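Local coordinates for protein PA1221 (Pseudomonas aeruginosa, PDB 4DG8) that belongs to the AMP-binding enzyme family of the ANL clan and also carries a phosphopantetheine attachment site, at residues L65-L70 and A152-A157; L129-T134 and V144-L149; F201-R206 and G277-L282; F207-P212 and G230-N235; E362-G367 and V386-R391. All coordinates share one frame; numbering follows the deposited sequence.

Interaction 1: L65-L70 and A152-A157; sequences LSDYLL and APASVA
The flat group at this contact is the carboxylate of Asp-67, which meets the backbone of Ser-155. Ser-155 N stands above the carboxylate plane, 65° out of it, and gives its hydrogen to OD1. The bond from Ser-155 N to Asp-67 OD1 is 2.8 Å long, with an N-H...O angle of 156°. Beside the other oxygen, Ala-154 CA approaches Asp-67 OD2 to 3.3 Å. The Tyr-68 ring leads away from the loop and meets the ring of His-72.

The contact lays segment 152-157, part of the long loop between strands 143-145 and 166-172, on helix 55-72, in the AMP-binding enzyme part of this ANL-clan protein. Asp-67 points at it from the helix. Its CG lies beside its own backbone N and anti to the carbonyl carbon (chi1 -74°), and CG sits 3.3 Å from Ser-155 N. OD1 has a second partner in Arg-158 NH2, a salt bridge from just past the loop segment. Two donors on one oxygen probably favour the charged carboxylate.

Apolar contact is slight. Ala-152 CB presses on the helix backbone, 3.6 Å from Tyr-68 CA. Three residues on from Asp-67 in the helix, Leu-70 CD1 lies 4.0 Å from Ser-155 OG. Leu-65 and Leu-69 point away from the loop and pack on helix 88-99. One water ties the carboxylate to the backbone of Ala-152: it donates to Asp-67 OD2 at 2.7 Å and to Ala-152 O, also at 2.7 Å.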
# COMPACT_ATOMS: atom_id res chain seq x y z
N LEU A 65 20.52 -14.54 7.35
CA LEU A 65 19.13 -14.94 7.54
C LEU A 65 18.64 -15.78 6.35
O LEU A 65 17.90 -16.76 6.52
CB LEU A 65 18.24 -13.71 7.74
CG LEU A 65 16.75 -14.01 7.91
CD1 LEU A 65 16.55 -15.04 9.01
CD2 LEU A 65 15.98 -12.71 8.23
N SER A 66 19.07 -15.41 5.15
CA SER A 66 18.68 -16.14 3.95
C SER A 66 19.25 -17.55 4.02
O SER A 66 18.64 -18.49 3.51
CB SER A 66 19.13 -15.42 2.67
OG SER A 66 18.93 -16.24 1.52
N ASP A 67 20.41 -17.71 4.65
CA ASP A 67 20.98 -19.03 4.83
C ASP A 67 20.01 -19.88 5.64
O ASP A 67 19.73 -21.05 5.30
CB ASP A 67 22.32 -18.96 5.54
CG ASP A 67 23.42 -18.44 4.66
OD1 ASP A 67 23.26 -18.51 3.43
OD2 ASP A 67 24.44 -17.96 5.21
N TYR A 68 19.49 -19.29 6.72
CA TYR A 68 18.46 -19.99 7.50
C TYR A 68 17.16 -20.33 6.70
O TYR A 68 16.65 -21.48 6.70
CB TYR A 68 18.17 -19.17 8.77
CG TYR A 68 16.94 -19.62 9.53
CD1 TYR A 68 17.04 -20.55 10.56
CD2 TYR A 68 15.69 -19.11 9.22
CE1 TYR A 68 15.92 -20.95 11.26
CE2 TYR A 68 14.57 -19.50 9.90
CZ TYR A 68 14.68 -20.42 10.93
OH TYR A 68 13.54 -20.81 11.60
N LEU A 69 16.64 -19.32 5.99
CA LEU A 69 15.43 -19.52 5.20
C LEU A 69 15.61 -20.63 4.16
O LEU A 69 14.73 -21.47 3.96
CB LEU A 69 15.02 -18.22 4.50
CG LEU A 69 14.75 -17.01 5.40
CD1 LEU A 69 14.24 -15.83 4.55
CD2 LEU A 69 13.74 -17.38 6.49
N LEU A 70 16.75 -20.62 3.48
CA LEU A 70 17.01 -21.61 2.46
C LEU A 70 17.17 -22.98 3.08
O LEU A 70 16.80 -23.98 2.47
CB LEU A 70 18.24 -21.25 1.64
CG LEU A 70 17.92 -20.10 0.68
CD1 LEU A 70 19.16 -19.55 0.00
CD2 LEU A 70 16.84 -20.52 -0.33
N ALA A 152 22.83 -21.40 10.46
CA ALA A 152 22.64 -22.25 9.29
C ALA A 152 23.91 -22.26 8.44
O ALA A 152 24.71 -21.33 8.52
CB ALA A 152 21.43 -21.80 8.47
N PRO A 153 24.10 -23.31 7.63
CA PRO A 153 25.27 -23.40 6.75
C PRO A 153 25.25 -22.26 5.74
O PRO A 153 24.17 -21.97 5.20
CB PRO A 153 25.06 -24.74 6.02
CG PRO A 153 24.02 -25.48 6.81
CD PRO A 153 23.16 -24.43 7.43
N ALA A 154 26.39 -21.63 5.49
CA ALA A 154 26.41 -20.53 4.53
C ALA A 154 26.03 -21.05 3.15
O ALA A 154 26.64 -22.00 2.65
CB ALA A 154 27.77 -19.87 4.50
N SER A 155 25.02 -20.45 2.53
CA SER A 155 24.50 -20.95 1.27
C SER A 155 25.60 -21.04 0.22
O SER A 155 26.33 -20.08 -0.01
CB SER A 155 23.36 -20.07 0.74
OG SER A 155 23.01 -20.45 -0.58
N VAL A 156 25.71 -22.21 -0.39
CA VAL A 156 26.67 -22.40 -1.47
C VAL A 156 26.29 -21.48 -2.64
O VAL A 156 27.14 -20.78 -3.19
CB VAL A 156 26.72 -23.87 -1.94
CG1 VAL A 156 27.54 -24.00 -3.21
CG2 VAL A 156 27.30 -24.75 -0.83
N ALA A 157 25.01 -21.51 -3.00
CA ALA A 157 24.46 -20.62 -4.02
C ALA A 157 22.99 -20.33 -3.73
O ALA A 157 22.25 -21.23 -3.35
CB ALA A 157 24.60 -21.25 -5.38
O HOH W 1 24.81 -18.72 7.78

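Interaction 2: L129-T134 and V144-L149; sequences LDCSTT and VPVRHL
Arg-147 reaches Cys-131 O through an extended chain: CD is anti (chi2 171°) and NE is anti (chi3 -167°). Val-146 places CG1 between its backbone N and carbonyl carbon (chi1 83°), where it meets Cys-131 SG at 3.8 Å.

The guanidinium grips one carbonyl oxygen end-on with two nitrogens. Arg-147 NH1 lies 2.8 Å from Cys-131 O. Arg-147 NH2 is 3.0 Å from the same Cys-131 O. The oxygen sits in the guanidinium plane, and both nitrogens come to it from the same face of the carbonyl. NH1 stands well above the carbonyl plane, while NH2 is only modestly tilted from it. Thr-133 CG2 covers one face of the guanidinium, toward the rim, and is 3.7 Å from Arg-147 NH2. Glu-89 adds a long, weak ion pair to NH2.

The backbones are joined by two bonds. Asp-130 N gives to Val-144 O at 2.8 Å, and Val-146 N gives to Asp-130 O at 2.9 Å. Leu-129 and Val-144 point the same way, with Leu-129 CD2 3.5 Å from Val-144 CG2. Leu-129 also packs on helix 88-99. At the last residue of the strand, Asp-130 OD1 accepts from both the backbone N and OG of Ser-132, which pins the chain as it leaves the sheet.

This is the parallel edge of a mixed sheet: strand 143-145 is outermost and pairs with strand 125-130, whose end is closed by an Asx turn at Asp-130.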
# COMPACT_ATOMS: atom_id res chain seq x y z
N LEU A 129 8.15 -14.75 10.47
CA LEU A 129 9.34 -14.26 11.16
C LEU A 129 8.91 -13.18 12.14
O LEU A 129 8.50 -12.11 11.74
CB LEU A 129 10.32 -13.66 10.15
CG LEU A 129 10.89 -14.67 9.16
CD1 LEU A 129 11.83 -13.98 8.19
CD2 LEU A 129 11.61 -15.77 9.94
N ASP A 130 9.02 -13.47 13.44
CA ASP A 130 8.52 -12.55 14.45
C ASP A 130 9.63 -11.59 14.83
O ASP A 130 10.63 -12.01 15.39
CB ASP A 130 8.07 -13.33 15.69
CG ASP A 130 7.42 -12.44 16.75
OD1 ASP A 130 7.58 -11.21 16.68
OD2 ASP A 130 6.75 -12.97 17.65
N CYS A 131 9.47 -10.31 14.49
CA CYS A 131 10.50 -9.32 14.79
C CYS A 131 10.21 -8.49 16.03
O CYS A 131 11.00 -7.61 16.36
CB CYS A 131 10.73 -8.37 13.61
SG CYS A 131 11.34 -9.18 12.14
N SER A 132 9.09 -8.75 16.71
CA SER A 132 8.74 -7.93 17.87
C SER A 132 9.81 -8.08 18.95
O SER A 132 10.50 -9.10 19.04
CB SER A 132 7.37 -8.31 18.42
OG SER A 132 7.32 -9.67 18.79
N THR A 133 9.99 -7.04 19.75
CA THR A 133 10.90 -7.17 20.87
C THR A 133 10.18 -7.84 22.03
O THR A 133 10.74 -8.70 22.71
CB THR A 133 11.44 -5.80 21.29
OG1 THR A 133 10.34 -4.98 21.70
CG2 THR A 133 12.17 -5.15 20.12
N THR A 134 8.93 -7.45 22.25
CA THR A 134 8.14 -7.98 23.35
C THR A 134 7.33 -9.20 22.91
O THR A 134 6.71 -9.18 21.84
CB THR A 134 7.22 -6.90 23.96
OG1 THR A 134 6.37 -7.50 24.95
CG2 THR A 134 6.36 -6.25 22.88
N VAL A 144 8.57 -17.86 14.35
CA VAL A 144 9.88 -18.01 14.96
C VAL A 144 10.41 -16.65 15.38
O VAL A 144 10.21 -15.66 14.68
CB VAL A 144 10.88 -18.70 14.03
CG1 VAL A 144 10.40 -20.09 13.68
CG2 VAL A 144 11.11 -17.88 12.75
N PRO A 145 11.07 -16.59 16.56
CA PRO A 145 11.66 -15.33 17.03
C PRO A 145 12.86 -14.98 16.17
O PRO A 145 13.78 -15.79 16.04
CB PRO A 145 12.11 -15.67 18.46
CG PRO A 145 12.39 -17.16 18.41
CD PRO A 145 11.44 -17.74 17.40
N VAL A 146 12.89 -13.77 15.63
CA VAL A 146 13.90 -13.49 14.62
C VAL A 146 15.27 -13.24 15.24
O VAL A 146 16.29 -13.46 14.60
CB VAL A 146 13.47 -12.33 13.69
CG1 VAL A 146 13.80 -10.98 14.33
CG2 VAL A 146 14.14 -12.48 12.34
N ARG A 147 15.30 -12.81 16.50
CA ARG A 147 16.55 -12.55 17.19
C ARG A 147 17.12 -13.84 17.77
O ARG A 147 18.29 -13.90 18.17
CB ARG A 147 16.34 -11.50 18.29
CG ARG A 147 16.15 -10.08 17.75
CD ARG A 147 15.73 -9.07 18.81
NE ARG A 147 15.28 -7.83 18.17
CZ ARG A 147 14.07 -7.68 17.62
NH1 ARG A 147 13.20 -8.67 17.66
NH2 ARG A 147 13.74 -6.53 17.04
N HIS A 148 16.27 -14.84 17.86
CA HIS A 148 16.67 -16.12 18.46
C HIS A 148 16.98 -17.32 17.55
O HIS A 148 17.07 -18.45 18.03
CB HIS A 148 15.85 -16.43 19.71
CG HIS A 148 16.11 -15.46 20.82
ND1 HIS A 148 15.50 -14.22 20.87
CD2 HIS A 148 16.95 -15.51 21.88
CE1 HIS A 148 15.93 -13.57 21.94
NE2 HIS A 148 16.81 -14.33 22.57
N LEU A 149 17.06 -17.09 16.24
CA LEU A 149 17.30 -18.16 15.27
C LEU A 149 18.66 -18.86 15.40
O LEU A 149 19.66 -18.25 15.78
CB LEU A 149 17.16 -17.63 13.84
CG LEU A 149 15.84 -16.91 13.55
CD1 LEU A 149 15.84 -16.40 12.12
CD2 LEU A 149 14.66 -17.83 13.79

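Interaction 3: F201-R206 and G277-L282; sequences FAPQMR and GLRQLL
Phe-201 and Gln-280 are joined by the main polar bond between a loop and a sheet strand. The loop 201-206 contains a type I beta turn from Ala-202 to Met-205. Gln-280 is the first residue of strand 280-284, the second strand of a mixed five-stranded sheet in the AMP-binding enzyme region.

Among the hydrogen bonds, Phe-201 N gives to Gln-280 OE1 at 2.9 Å, with an N-H...O angle of 150°. The donor is tilted from the amide carbonyl plane. A weak bond runs from Arg-279 NH1 to Phe-201 O at 3.3 Å, and that oxygen lies at the edge of the guanidinium. The N-H of Phe-201 is thus bonded to Gln-280, and its C=O weakly to Arg-279, the residue just before the strand.

Van der Waals contacts surround these bonds. The Phe-201 ring and the Gln-280 amide are turned 79° apart, and Phe-201 CD2 is 4.0 Å from Gln-280 CB. The ring also stacks on His-304 of the next strand. Ala-202 CB lies 3.9 Å from Arg-279 CB. Pro-203 CD meets Arg-279 NH1 at 3.8 Å, the two side chains crossing at about a right angle.

Gln-280 CG lies between the backbone N and the carbonyl carbon (chi1 57°), with the chain extended beyond it. The amide is also held at NE2, which binds Ser-256 OG. Gln-280 NE2 sits 3.6 Å from Met-205 SD.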
# COMPACT_ATOMS: atom_id res chain seq x y z
N PHE A 201 14.18 14.38 -7.04
CA PHE A 201 14.47 15.63 -6.33
C PHE A 201 15.31 15.55 -5.04
O PHE A 201 15.58 16.56 -4.39
CB PHE A 201 13.16 16.41 -6.12
CG PHE A 201 12.24 16.37 -7.31
CD1 PHE A 201 12.55 17.07 -8.48
CD2 PHE A 201 11.07 15.61 -7.28
CE1 PHE A 201 11.70 17.02 -9.58
CE2 PHE A 201 10.22 15.56 -8.38
CZ PHE A 201 10.53 16.26 -9.53
N ALA A 202 15.70 14.35 -4.65
CA ALA A 202 16.47 14.17 -3.42
C ALA A 202 17.65 13.21 -3.65
O ALA A 202 17.49 12.00 -3.55
CB ALA A 202 15.55 13.67 -2.27
N PRO A 203 18.82 13.76 -4.00
CA PRO A 203 19.97 12.91 -4.33
C PRO A 203 20.24 11.83 -3.28
O PRO A 203 20.63 10.71 -3.64
CB PRO A 203 21.14 13.91 -4.39
CG PRO A 203 20.51 15.20 -4.82
CD PRO A 203 19.13 15.20 -4.14
N GLN A 204 20.01 12.15 -2.01
CA GLN A 204 20.31 11.21 -0.92
C GLN A 204 19.20 10.19 -0.67
O GLN A 204 19.40 9.23 0.09
CB GLN A 204 20.61 11.94 0.40
CG GLN A 204 21.92 12.72 0.42
CD GLN A 204 22.48 12.83 1.82
OE1 GLN A 204 22.06 13.68 2.62
NE2 GLN A 204 23.44 11.95 2.14
N MET A 205 18.04 10.42 -1.28
CA MET A 205 16.95 9.45 -1.23
C MET A 205 16.72 8.96 0.20
O MET A 205 16.71 7.74 0.43
CB MET A 205 17.21 8.28 -2.18
CG MET A 205 17.22 8.70 -3.66
SD MET A 205 15.62 9.36 -4.12
CE MET A 205 14.78 7.86 -4.67
N ARG A 206 16.52 9.87 1.15
CA ARG A 206 16.31 9.40 2.51
C ARG A 206 14.82 9.38 2.79
O ARG A 206 14.20 10.38 3.16
CB ARG A 206 17.05 10.31 3.49
CG ARG A 206 18.58 10.30 3.29
CD ARG A 206 19.29 11.26 4.24
NE ARG A 206 19.18 10.83 5.64
CZ ARG A 206 20.00 9.99 6.25
NH1 ARG A 206 21.01 9.42 5.60
NH2 ARG A 206 19.80 9.68 7.52
N GLY A 277 11.96 20.93 5.16
CA GLY A 277 13.08 20.01 5.07
C GLY A 277 12.83 18.81 4.16
O GLY A 277 13.78 18.11 3.78
N LEU A 278 11.57 18.54 3.82
CA LEU A 278 11.27 17.54 2.78
C LEU A 278 11.61 18.07 1.39
O LEU A 278 11.27 19.20 1.03
CB LEU A 278 9.79 17.12 2.81
CG LEU A 278 9.36 16.27 4.01
CD1 LEU A 278 7.86 15.92 3.89
CD2 LEU A 278 10.21 15.02 4.12
N ARG A 279 12.37 17.28 0.63
CA ARG A 279 12.69 17.62 -0.76
C ARG A 279 11.60 17.16 -1.73
O ARG A 279 11.22 17.88 -2.65
CB ARG A 279 14.08 17.08 -1.15
CG ARG A 279 15.26 17.90 -0.57
CD ARG A 279 16.62 17.48 -1.16
NE ARG A 279 17.53 18.63 -1.10
CZ ARG A 279 18.07 19.22 -2.15
NH1 ARG A 279 17.88 18.75 -3.37
NH2 ARG A 279 18.85 20.27 -1.97
N GLN A 280 11.10 15.95 -1.51
CA GLN A 280 9.98 15.44 -2.31
C GLN A 280 8.97 14.74 -1.39
O GLN A 280 9.32 13.91 -0.54
CB GLN A 280 10.48 14.52 -3.45
CG GLN A 280 11.32 13.35 -2.97
CD GLN A 280 12.22 12.69 -4.03
OE1 GLN A 280 12.29 13.13 -5.19
NE2 GLN A 280 12.90 11.62 -3.63
N LEU A 281 7.71 15.13 -1.58
CA LEU A 281 6.58 14.61 -0.83
C LEU A 281 5.57 14.05 -1.83
O LEU A 281 5.11 14.76 -2.73
CB LEU A 281 5.95 15.74 0.01
CG LEU A 281 4.71 15.41 0.84
CD1 LEU A 281 4.89 14.11 1.65
CD2 LEU A 281 4.36 16.57 1.76
N LEU A 282 5.28 12.77 -1.70
CA LEU A 282 4.26 12.11 -2.52
C LEU A 282 3.06 11.84 -1.64
O LEU A 282 3.19 11.45 -0.48
CB LEU A 282 4.80 10.81 -3.13
CG LEU A 282 6.12 10.98 -3.89
CD1 LEU A 282 7.29 10.72 -2.96
CD2 LEU A 282 6.18 10.05 -5.07

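Interaction 4: F207-P212 and G230-N235; sequences FLVNSP and GCCVLN
Phe-207, Val-209, Val-233 and Asn-235 zip two neighbouring strands together in parallel. The pair belongs to the beta-alpha-beta unit of strand 206-209, helix 217-226 and strand 231-234. The strand axes are turned 41° from each other.

Four backbone bonds form the first shell. Phe-207 N takes Cys-231 O as acceptor, and Val-233 N gives to Phe-207 O. Val-209 N then gives to Val-233 O at 2.8 Å, a nearly straight bond at 174°, with the donor above the carbonyl plane. Asn-235 N closes the ladder on Val-209 O at 2.9 Å.

Val-209 carries the side-chain packing on the face it shares with Phe-207, Cys-232 and Leu-234. Val-209 CG2 touches Cys-232 CB at 3.8 Å. Val-209 CB lies 3.8 Å from Leu-234 CD2, the two side chains running side by side. The connecting helix 217-226 covers this face through contacts with Val-209 and Cys-232. Leu-208 and Val-233 turn to the other face, where Leu-208 meets helix 242-250.

Farther out, Glu-221 of the connecting helix holds the chain just past the strand. OE1 accepts from Asn-210 N and OE2 is bonded to Ser-211 OG. A butanediol, probably from the crystallisation liquor, also binds Ser-211 OG. Asn-235 is held by Leu-237 N at OD1 and by Gly-238 O at ND2. The amides of Asn-210 and Asn-235 lie side by side with planes 29° apart: Asn-235 ND2 gives to Asn-210 OD1 at 3.2 Å, and that oxygen lies near the Asn-235 amide plane.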
# COMPACT_ATOMS: atom_id res chain seq x y z
N PHE A 207 14.26 8.17 2.70
CA PHE A 207 12.82 7.99 2.73
C PHE A 207 12.33 7.75 4.13
O PHE A 207 12.88 6.92 4.85
CB PHE A 207 12.39 6.81 1.84
CG PHE A 207 11.98 7.22 0.48
CD1 PHE A 207 12.92 7.31 -0.54
CD2 PHE A 207 10.67 7.56 0.22
CE1 PHE A 207 12.55 7.72 -1.80
CE2 PHE A 207 10.29 7.96 -1.06
CZ PHE A 207 11.22 8.04 -2.05
N LEU A 208 11.30 8.49 4.52
CA LEU A 208 10.56 8.19 5.71
C LEU A 208 9.92 6.82 5.50
O LEU A 208 9.22 6.60 4.51
CB LEU A 208 9.48 9.24 5.92
CG LEU A 208 8.49 8.91 7.04
CD1 LEU A 208 9.23 8.87 8.36
CD2 LEU A 208 7.36 9.92 7.08
N VAL A 209 10.19 5.89 6.41
CA VAL A 209 9.51 4.61 6.40
C VAL A 209 8.50 4.60 7.54
O VAL A 209 8.87 4.56 8.72
CB VAL A 209 10.49 3.44 6.56
CG1 VAL A 209 9.72 2.09 6.77
CG2 VAL A 209 11.43 3.37 5.37
N ASN A 210 7.24 4.66 7.14
CA ASN A 210 6.11 4.89 8.02
C ASN A 210 4.92 3.92 7.78
O ASN A 210 4.32 3.38 8.71
CB ASN A 210 5.71 6.37 8.00
CG ASN A 210 4.48 6.65 8.84
OD1 ASN A 210 4.50 6.48 10.06
ND2 ASN A 210 3.41 7.07 8.19
N SER A 211 4.48 3.84 6.52
CA SER A 211 3.41 2.94 6.10
C SER A 211 3.67 1.48 6.46
O SER A 211 4.70 0.94 6.10
CB SER A 211 3.19 3.05 4.58
OG SER A 211 3.00 4.40 4.20
N PRO A 212 2.73 0.83 7.17
CA PRO A 212 2.96 -0.58 7.52
C PRO A 212 3.02 -1.45 6.27
O PRO A 212 2.50 -1.05 5.22
CB PRO A 212 1.74 -0.94 8.37
CG PRO A 212 1.32 0.37 8.98
CD PRO A 212 1.57 1.39 7.88
N GLY A 230 19.90 5.03 -1.17
CA GLY A 230 19.38 5.96 -0.17
C GLY A 230 19.24 5.30 1.19
O GLY A 230 19.78 4.22 1.43
N CYS A 231 18.53 5.96 2.10
CA CYS A 231 18.41 5.47 3.47
C CYS A 231 16.97 5.30 3.90
O CYS A 231 16.14 6.18 3.71
CB CYS A 231 19.13 6.40 4.46
SG CYS A 231 19.15 5.78 6.17
N CYS A 232 16.68 4.16 4.52
CA CYS A 232 15.38 3.98 5.11
C CYS A 232 15.45 4.63 6.48
O CYS A 232 16.12 4.13 7.39
CB CYS A 232 15.09 2.48 5.28
SG CYS A 232 14.77 1.67 3.71
N VAL A 233 14.70 5.71 6.65
CA VAL A 233 14.64 6.39 7.93
C VAL A 233 13.37 5.91 8.60
O VAL A 233 12.27 6.39 8.29
CB VAL A 233 14.53 7.91 7.71
CG1 VAL A 233 14.56 8.64 9.03
CG2 VAL A 233 15.68 8.39 6.81
N LEU A 234 13.53 5.02 9.57
CA LEU A 234 12.39 4.27 10.09
C LEU A 234 11.70 5.12 11.12
O LEU A 234 12.36 5.70 11.98
CB LEU A 234 12.86 2.98 10.77
CG LEU A 234 13.76 2.01 9.99
CD1 LEU A 234 14.02 0.76 10.85
CD2 LEU A 234 13.15 1.64 8.65
N ASN A 235 10.37 5.15 11.10
CA ASN A 235 9.70 5.82 12.18
C ASN A 235 9.48 4.78 13.27
O ASN A 235 8.50 4.04 13.26
CB ASN A 235 8.34 6.36 11.74
CG ASN A 235 7.50 6.85 12.93
OD1 ASN A 235 8.04 7.16 13.99
ND2 ASN A 235 6.18 6.91 12.76

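Interaction 5: E362-G367 and V386-R391; sequences EIVAFG and VELPYR
Phe-366 is the large bump of this contact. Its ring lies in a hollow formed by Leu-388 CB, the carbonyls of Leu-388 and Pro-389, and Tyr-390 CB. The two strands cross at 92°, and their axes come no closer than 9.4 Å. The gap is spanned by side chains and not by strand pairing.

The Phe-366 ring is met over one face and at its edge. Tyr-390 CB sits over the face, offset toward the rim, 4.0 Å from the ring centroid: a CH-pi contact. Leu-388 O comes to the edge, 3.8 Å from Phe-366 CE1. The two rings cross obliquely, with centroids 5.1 Å apart and planes at 37°.

A smaller bump lies beside the ring. Val-364 CG1 meets Leu-388 CD1 at 3.9 Å, and these side chains cross at about a right angle. Leu-388 therefore packs against both residues, with Leu-388 CB 4.2 Å from Phe-366 CE1.

The strands belong to an antiparallel sheet in which 361-367 and 385-390 both pair with 393-406. Leu-395 and Ala-397 of that shared strand line the same packing as Leu-345 and Leu-347 of strand 342-347. Bound adenosine monophosphate is about 12 Å from the Val-364 side chain. The joint is mostly carbon contacts, with one CH-pi contact and two backbone oxygens near the phenylalanine ring, so it rests on fit of shape more than on directed bonds.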
# COMPACT_ATOMS: atom_id res chain seq x y z
N GLU A 362 -12.99 4.41 -18.18
CA GLU A 362 -12.33 3.62 -17.15
C GLU A 362 -10.83 3.51 -17.44
O GLU A 362 -10.41 3.28 -18.58
CB GLU A 362 -12.97 2.24 -17.04
CG GLU A 362 -12.23 1.31 -16.10
CD GLU A 362 -12.77 -0.10 -16.12
OE1 GLU A 362 -13.57 -0.43 -17.02
OE2 GLU A 362 -12.40 -0.88 -15.21
N ILE A 363 -10.03 3.69 -16.39
CA ILE A 363 -8.58 3.54 -16.48
C ILE A 363 -8.21 2.07 -16.60
O ILE A 363 -8.68 1.22 -15.84
CB ILE A 363 -7.88 4.13 -15.25
CG1 ILE A 363 -8.12 5.64 -15.14
CG2 ILE A 363 -6.38 3.88 -15.31
CD1 ILE A 363 -7.54 6.23 -13.84
N VAL A 364 -7.37 1.77 -17.59
CA VAL A 364 -6.85 0.43 -17.81
C VAL A 364 -5.33 0.49 -17.84
O VAL A 364 -4.76 1.33 -18.53
CB VAL A 364 -7.33 -0.13 -19.16
CG1 VAL A 364 -6.72 -1.50 -19.41
CG2 VAL A 364 -8.87 -0.18 -19.20
N ALA A 365 -4.68 -0.39 -17.09
CA ALA A 365 -3.24 -0.33 -16.91
C ALA A 365 -2.57 -1.52 -17.57
O ALA A 365 -3.08 -2.63 -17.53
CB ALA A 365 -2.89 -0.29 -15.42
N PHE A 366 -1.41 -1.26 -18.16
CA PHE A 366 -0.59 -2.28 -18.80
C PHE A 366 0.81 -2.17 -18.24
O PHE A 366 1.21 -1.13 -17.71
CB PHE A 366 -0.46 -2.00 -20.31
CG PHE A 366 -1.75 -1.94 -21.05
CD1 PHE A 366 -2.21 -3.04 -21.76
CD2 PHE A 366 -2.49 -0.76 -21.11
CE1 PHE A 366 -3.40 -2.99 -22.48
CE2 PHE A 366 -3.67 -0.69 -21.83
CZ PHE A 366 -4.14 -1.81 -22.52
N GLY A 367 1.59 -3.22 -18.47
CA GLY A 367 3.01 -3.12 -18.21
C GLY A 367 3.59 -3.87 -17.04
O GLY A 367 3.01 -4.84 -16.50
N VAL A 386 -6.86 -9.15 -18.28
CA VAL A 386 -7.32 -9.58 -19.59
C VAL A 386 -6.45 -8.97 -20.67
O VAL A 386 -5.85 -7.93 -20.47
CB VAL A 386 -8.75 -9.10 -19.82
CG1 VAL A 386 -9.64 -9.54 -18.67
CG2 VAL A 386 -8.77 -7.57 -19.95
N GLU A 387 -6.40 -9.60 -21.84
CA GLU A 387 -5.66 -9.04 -22.95
C GLU A 387 -6.49 -8.01 -23.71
O GLU A 387 -7.63 -8.26 -24.07
CB GLU A 387 -5.13 -10.14 -23.88
CG GLU A 387 -3.90 -10.85 -23.33
CD GLU A 387 -3.08 -11.52 -24.41
OE1 GLU A 387 -3.68 -12.08 -25.35
OE2 GLU A 387 -1.83 -11.48 -24.32
N LEU A 388 -5.90 -6.83 -23.91
CA LEU A 388 -6.57 -5.74 -24.62
C LEU A 388 -5.57 -5.10 -25.57
O LEU A 388 -4.36 -5.20 -25.36
CB LEU A 388 -7.08 -4.69 -23.63
CG LEU A 388 -8.27 -5.12 -22.78
CD1 LEU A 388 -8.53 -4.07 -21.71
CD2 LEU A 388 -9.51 -5.35 -23.64
N PRO A 389 -6.06 -4.46 -26.64
CA PRO A 389 -5.16 -3.81 -27.59
C PRO A 389 -4.45 -2.59 -27.01
O PRO A 389 -5.10 -1.69 -26.44
CB PRO A 389 -6.11 -3.37 -28.72
CG PRO A 389 -7.33 -4.23 -28.56
CD PRO A 389 -7.46 -4.42 -27.08
N TYR A 390 -3.14 -2.55 -27.17
CA TYR A 390 -2.36 -1.36 -26.85
C TYR A 390 -1.41 -1.09 -28.01
O TYR A 390 -0.64 -1.97 -28.41
CB TYR A 390 -1.57 -1.51 -25.54
CG TYR A 390 -0.77 -0.26 -25.23
CD1 TYR A 390 -1.41 0.90 -24.82
CD2 TYR A 390 0.61 -0.23 -25.38
CE1 TYR A 390 -0.71 2.05 -24.55
CE2 TYR A 390 1.33 0.93 -25.12
CZ TYR A 390 0.67 2.07 -24.70
OH TYR A 390 1.37 3.23 -24.42
N ARG A 391 -1.47 0.12 -28.55
CA ARG A 391 -0.83 0.41 -29.81
C ARG A 391 -1.34 -0.63 -30.80
O ARG A 391 -2.54 -0.72 -31.04
CB ARG A 391 0.70 0.34 -29.69
CG ARG A 391 1.27 1.26 -28.62
CD ARG A 391 0.74 2.68 -28.80
NE ARG A 391 1.22 3.58 -27.75
CZ ARG A 391 2.30 4.35 -27.86
NH1 ARG A 391 3.02 4.33 -28.96
NH2 ARG A 391 2.64 5.15 -26.85

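Interactions 1 and 2 adjoin each other, since Leu-149 packs on Leu-65 and Tyr-68 of helix 55-72. Both are partly buried and mix exposed and buried residues. Interactions 3 and 4 also touch, along one continuous run from 201 to 212: Met-205 O lies 3.0 Å from Cys-231 N, a probable hydrogen bond. Interaction 4 is the buried one and relies on a backbone ladder. Interaction 3, nearer the surface, uses side-chain to backbone bonds, as does interaction 1. Interaction 2 combines such bonds with strand pairing. Interaction 5 stands apart in another sheet, about 17 Å from interaction 3 by nearest atoms, and is essentially apolar.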